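Local coordinates for tRNA delta(2)-isopentenylpyrophosphate transferase (Bacillus halodurans, PDB 3EXA), which probably transfers a dimethylallyl group from dimethylallyl diphosphate to the adenine at position 37 of tRNAs that read codons beginning with uridine, at residues D141-S144 with K145-P148; A152-H155 with P156-R160; R230-R233 with D234-S237. One frame throughout, in Å; residues are numbered along the deposited sequence.

The three contacts lie where helices end or begin, met in order along the chain. Interaction 1 links helix 136-144 to helix 148-151, and interaction 2 takes up the chain just beyond and leads it into helix 159-171. Their centres lie 11 Å apart in a helical lobe 40 Å or more from the chain centre. Interaction 3 lies in the loop after helix 220-229 in the main body, which holds the parallel sheet; its nearest atoms are about 34 Å from either of the others. The first two therefore shape the outlying lobe, whereas the third directs the chain toward residues 239-244, a region thought, from relatives, to meet substrate tRNA.

Interaction 1: residues D141-S144 with K145-P148; sequences DKLS and KIDP
Leu143, Ser144 and Lys145 are the residues most engaged where helix 136-144 gives way to the turn before helix 148-151. The carbonyl of Leu143 is shared. Its oxygen accepts the N-H of Ile146 at 3.0 Å, from above the carbonyl plane, and a weak, strongly bent bond from Asp147 N at 2.8 Å (117° at the hydrogen). One turn back, Lys145 N gives a bond of 3.0 Å to Asp141 O. The leucine side chain is buried toward helix 159-171: with CG anti to its own N (chi1 -178°), CD2 reaches Ile146 CG2 at 3.4 Å, a tight methyl-methyl contact. A branched apolar residue suits this place, because Leu166 and Ile169 of helix 159-171 pack on it too.

Ser144 meets the following residues mainly through its backbone. The ring of Pro148, a residue with no N-H to give, rests on its carbonyl oxygen, with CD 3.3 Å from Ser144 O, while Ser144 OG only approaches Pro148 CA (4.1 Å). Lys145 lays CB 3.6 Å from Asp141 O and then runs outward as an extended chain, which keeps the ammonium at the surface. Close by, Lys142 forms a cation-pi contact with Phe130.

Asp147 is the first residue to leave helical backbone angles, and it is at once the N-cap of the next helix, its OD2 weakly bonded to Ala150 N. Pro148, needing no acceptor, is well placed in the first turn. This is a tight helix-to-helix connection, in which the end of helix 136-144 runs directly into an aspartate N-cap, with proline opening helix 148-151.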
# COMPACT_ATOMS: atom_id res chain seq x y z
N ASP A 141 22.91 10.15 -0.41
CA ASP A 141 23.09 11.22 0.57
C ASP A 141 21.72 11.68 1.05
O ASP A 141 21.56 12.06 2.21
CB ASP A 141 23.88 12.39 -0.03
CG ASP A 141 25.33 12.03 -0.33
OD1 ASP A 141 25.95 11.30 0.48
OD2 ASP A 141 25.85 12.47 -1.38
N LYS A 142 20.73 11.64 0.15
CA LYS A 142 19.38 12.05 0.50
C LYS A 142 18.85 11.20 1.65
O LYS A 142 18.27 11.71 2.61
CB LYS A 142 18.44 11.92 -0.70
CG LYS A 142 16.97 12.21 -0.37
CD LYS A 142 16.06 12.02 -1.58
CE LYS A 142 16.19 13.16 -2.60
NZ LYS A 142 15.62 14.46 -2.12
N LEU A 143 19.05 9.90 1.54
CA LEU A 143 18.58 8.98 2.56
C LEU A 143 19.44 9.07 3.82
O LEU A 143 18.95 8.94 4.93
CB LEU A 143 18.58 7.56 1.98
CG LEU A 143 18.09 6.37 2.81
CD1 LEU A 143 19.24 5.82 3.62
CD2 LEU A 143 16.93 6.80 3.70
N SER A 144 20.74 9.33 3.62
CA SER A 144 21.71 9.45 4.71
C SER A 144 21.40 10.64 5.64
O SER A 144 21.71 10.62 6.83
CB SER A 144 23.13 9.60 4.12
OG SER A 144 24.14 9.45 5.09
N LYS A 145 20.78 11.67 5.07
CA LYS A 145 20.41 12.86 5.83
C LYS A 145 19.08 12.66 6.57
O LYS A 145 18.74 13.43 7.47
CB LYS A 145 20.30 14.07 4.90
CG LYS A 145 19.86 15.35 5.59
CD LYS A 145 19.25 16.33 4.62
CE LYS A 145 18.51 17.46 5.34
NZ LYS A 145 17.68 18.28 4.40
N ILE A 146 18.33 11.63 6.17
CA ILE A 146 17.03 11.33 6.78
C ILE A 146 17.13 10.08 7.67
O ILE A 146 16.21 9.76 8.42
CB ILE A 146 15.95 11.11 5.67
CG1 ILE A 146 14.58 11.62 6.13
CG2 ILE A 146 15.85 9.64 5.32
CD1 ILE A 146 13.93 10.80 7.23
N ASP A 147 18.26 9.39 7.59
CA ASP A 147 18.48 8.18 8.38
C ASP A 147 19.85 7.60 8.02
O ASP A 147 19.96 6.67 7.22
CB ASP A 147 17.39 7.14 8.09
CG ASP A 147 17.61 5.84 8.84
OD1 ASP A 147 16.84 4.88 8.60
OD2 ASP A 147 18.55 5.78 9.66
N PRO A 148 20.92 8.15 8.61
CA PRO A 148 22.28 7.68 8.33
C PRO A 148 22.51 6.20 8.63
O PRO A 148 23.29 5.55 7.94
CB PRO A 148 23.14 8.59 9.20
CG PRO A 148 22.24 8.91 10.36
CD PRO A 148 20.92 9.17 9.68

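Interaction 2: residues A152-H155 with P156-R160; sequences AAIH and PNNYR
A type I beta turn from His155 to Asn158 delivers the chain to the start of helix 159-171. It is closed by a single bond, Asn158 N to His155 O at 2.8 Å; the N-H points well at the oxygen (160°), although the donor stands above the carbonyl plane. Proline suits the second position of the turn, where its ring already holds phi near the required value, and it has no N-H needing a partner there.

The His155 ring is drawn over the turn because its side chain leaves CA beside the carbonyl carbon (chi1 -162°). Its CD2 comes within 3.2 Å of Pro156 CD, an oblique and close approach, while Asn157 N lies over one face of the ring. Asn157 runs alongside in the same direction: its CB is 3.8 Å from His155 ND1, and its amide plane is only 18° from that of the imidazole. Asn157 also packs on Asn280 of the second subunit.

Asn158 is both the centre of an inverse gamma turn, marked by a weak bond from Tyr159 N to Asn157 O, and the N-cap residue of helix 159-171. The turn thus leads into residues 160-164, thought by similarity to meet substrate tRNA; the first of them, Arg160, is salt-bridged to Glu128. Ile154 CG2 touches Asn158 CB at 3.9 Å, the two side chains crossing at about a right angle. Ile154, suitably apolar, packs further on Arg161 and Val162 of the helix that follows, and its carbonyl oxygen accepts a hydrogen bond from His140 NE2 of helix 136-144.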
# COMPACT_ATOMS: atom_id res chain seq x y z
N ALA A 152 24.28 3.89 5.77
CA ALA A 152 25.54 3.19 5.93
C ALA A 152 25.36 1.68 5.82
O ALA A 152 26.33 0.93 5.78
CB ALA A 152 26.16 3.53 7.27
N ALA A 153 24.10 1.25 5.76
CA ALA A 153 23.79 -0.17 5.67
C ALA A 153 23.54 -0.64 4.24
O ALA A 153 23.31 -1.82 4.00
CB ALA A 153 22.58 -0.47 6.53
N ILE A 154 23.61 0.28 3.28
CA ILE A 154 23.38 -0.06 1.88
C ILE A 154 24.39 0.61 0.95
O ILE A 154 24.60 1.82 1.03
CB ILE A 154 21.97 0.39 1.43
CG1 ILE A 154 20.92 -0.17 2.39
CG2 ILE A 154 21.71 -0.08 0.01
CD1 ILE A 154 19.58 0.53 2.28
N HIS A 155 25.01 -0.18 0.08
CA HIS A 155 25.99 0.34 -0.88
C HIS A 155 25.29 1.35 -1.77
O HIS A 155 24.22 1.08 -2.31
CB HIS A 155 26.55 -0.77 -1.76
CG HIS A 155 27.83 -0.43 -2.46
ND1 HIS A 155 28.17 -0.96 -3.69
CD2 HIS A 155 28.88 0.33 -2.07
CE1 HIS A 155 29.38 -0.55 -4.02
NE2 HIS A 155 29.84 0.23 -3.06
N PRO A 156 25.89 2.54 -1.96
CA PRO A 156 25.28 3.58 -2.79
C PRO A 156 24.92 3.16 -4.23
O PRO A 156 24.03 3.75 -4.84
CB PRO A 156 26.30 4.72 -2.72
CG PRO A 156 27.59 4.04 -2.37
CD PRO A 156 27.18 2.98 -1.40
N ASN A 157 25.59 2.13 -4.76
CA ASN A 157 25.31 1.64 -6.12
C ASN A 157 24.02 0.81 -6.15
O ASN A 157 23.52 0.44 -7.21
CB ASN A 157 26.47 0.76 -6.64
CG ASN A 157 27.63 1.58 -7.23
OD1 ASN A 157 28.23 2.41 -6.55
ND2 ASN A 157 27.95 1.32 -8.49
N ASN A 158 23.47 0.51 -4.97
CA ASN A 158 22.24 -0.26 -4.91
C ASN A 158 21.07 0.70 -4.79
O ASN A 158 20.32 0.65 -3.82
CB ASN A 158 22.28 -1.19 -3.69
CG ASN A 158 21.25 -2.31 -3.77
OD1 ASN A 158 20.40 -2.32 -4.67
ND2 ASN A 158 21.32 -3.25 -2.84
N TYR A 159 20.91 1.57 -5.79
CA TYR A 159 19.85 2.57 -5.80
C TYR A 159 18.45 1.99 -5.65
O TYR A 159 17.54 2.67 -5.16
CB TYR A 159 19.89 3.39 -7.09
CG TYR A 159 19.46 2.61 -8.32
CD1 TYR A 159 20.39 1.93 -9.11
CD2 TYR A 159 18.11 2.57 -8.70
CE1 TYR A 159 20.00 1.23 -10.25
CE2 TYR A 159 17.71 1.88 -9.84
CZ TYR A 159 18.65 1.21 -10.61
OH TYR A 159 18.24 0.55 -11.76
N ARG A 160 18.27 0.76 -6.08
CA ARG A 160 16.96 0.12 -5.98
C ARG A 160 16.57 -0.04 -4.51
O ARG A 160 15.43 0.23 -4.13
CB ARG A 160 16.98 -1.25 -6.66
CG ARG A 160 15.65 -1.61 -7.26
CD ARG A 160 15.32 -0.62 -8.36
NE ARG A 160 13.90 -0.26 -8.38
CZ ARG A 160 13.36 0.58 -9.25
NH1 ARG A 160 14.11 1.16 -10.19
NH2 ARG A 160 12.06 0.85 -9.20

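Interaction 3: residues R230-R233 with D234-S237; sequences RGIR and DCQS
Between Arg233 and Asp234 the backbone passes from an extended to a left-handed helical conformation (phi 57° at Asp234), and Cys235 is extended again. Three residues before Asp234, Gly231 also has positive phi (91°); lacking CB, it avoids a clash with the carbonyl oxygen of Arg230.

The kink sets Arg233 and Asp234 side by side, pointing the same way. Arg233 CG lies 3.6 Å from Asp234 OD1, and a bend at chi3 brings the guanidinium round so that NH2 is 3.6 Å from Asp234 OD2. This is a long salt bridge: the oxygen lies at the guanidinium edge, near its plane, but the two flat groups are 63° apart. The arginine's stronger partner is Asp251, bound through NH1.

Inside the loop, Ile232 CG2 meets Cys235 SG at 4.2 Å and Ser237 OG at 4.0 Å, small groups that fit a buried branched side chain. Ser237 OG is hydrogen-bonded to Pro68 O, while Ile232 O accepts a bond from Tyr247 OH. With two backbone bonds returning from the Gly231 turn, the loop begins as a Schellman motif, the classic glycine C-terminal cap, here ending helix 220-229.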
# COMPACT_ATOMS: atom_id res chain seq x y z
N ARG A 230 -14.55 -31.28 12.20
CA ARG A 230 -14.75 -30.89 10.81
C ARG A 230 -13.46 -30.33 10.24
O ARG A 230 -13.40 -29.97 9.06
CB ARG A 230 -15.89 -29.88 10.67
CG ARG A 230 -15.74 -28.61 11.47
CD ARG A 230 -16.80 -27.58 11.08
NE ARG A 230 -16.60 -27.06 9.73
CZ ARG A 230 -17.28 -26.03 9.22
NH1 ARG A 230 -18.20 -25.43 9.95
NH2 ARG A 230 -17.04 -25.61 7.98
N GLY A 231 -12.43 -30.26 11.07
CA GLY A 231 -11.14 -29.76 10.60
C GLY A 231 -10.85 -28.28 10.73
O GLY A 231 -9.94 -27.78 10.09
N ILE A 232 -11.62 -27.56 11.56
CA ILE A 232 -11.39 -26.12 11.76
C ILE A 232 -10.17 -25.89 12.67
O ILE A 232 -10.12 -26.40 13.79
CB ILE A 232 -12.63 -25.44 12.42
CG1 ILE A 232 -13.87 -25.54 11.51
CG2 ILE A 232 -12.34 -23.98 12.70
CD1 ILE A 232 -13.71 -24.89 10.15
N ARG A 233 -9.18 -25.14 12.20
CA ARG A 233 -8.01 -24.90 13.03
C ARG A 233 -7.29 -23.63 12.62
O ARG A 233 -7.30 -23.24 11.45
CB ARG A 233 -7.04 -26.09 12.94
CG ARG A 233 -5.80 -26.00 13.85
CD ARG A 233 -4.87 -27.21 13.63
NE ARG A 233 -4.68 -27.97 14.86
CZ ARG A 233 -4.06 -27.49 15.94
NH1 ARG A 233 -3.93 -28.24 17.02
NH2 ARG A 233 -3.56 -26.27 15.92
N ASP A 234 -6.68 -22.97 13.60
CA ASP A 234 -5.93 -21.74 13.34
C ASP A 234 -6.77 -20.65 12.67
O ASP A 234 -6.27 -19.84 11.88
CB ASP A 234 -4.71 -22.10 12.49
CG ASP A 234 -3.81 -23.08 13.20
OD1 ASP A 234 -3.16 -23.92 12.54
OD2 ASP A 234 -3.75 -22.99 14.44
N CYS A 235 -8.06 -20.63 13.00
CA CYS A 235 -8.97 -19.64 12.46
C CYS A 235 -9.35 -18.68 13.55
O CYS A 235 -9.17 -18.96 14.74
CB CYS A 235 -10.25 -20.30 11.92
SG CYS A 235 -10.07 -21.25 10.39
N GLN A 236 -9.89 -17.54 13.16
CA GLN A 236 -10.30 -16.55 14.14
C GLN A 236 -11.26 -17.18 15.15
O GLN A 236 -11.01 -17.14 16.36
CB GLN A 236 -10.98 -15.38 13.43
CG GLN A 236 -11.31 -14.23 14.33
CD GLN A 236 -12.11 -13.19 13.62
OE1 GLN A 236 -11.78 -12.80 12.50
NE2 GLN A 236 -13.18 -12.74 14.25
N SER A 237 -12.33 -17.77 14.64
CA SER A 237 -13.36 -18.42 15.46
C SER A 237 -12.83 -19.32 16.57
O SER A 237 -13.23 -19.21 17.73
CB SER A 237 -14.26 -19.27 14.57
OG SER A 237 -13.55 -20.41 14.11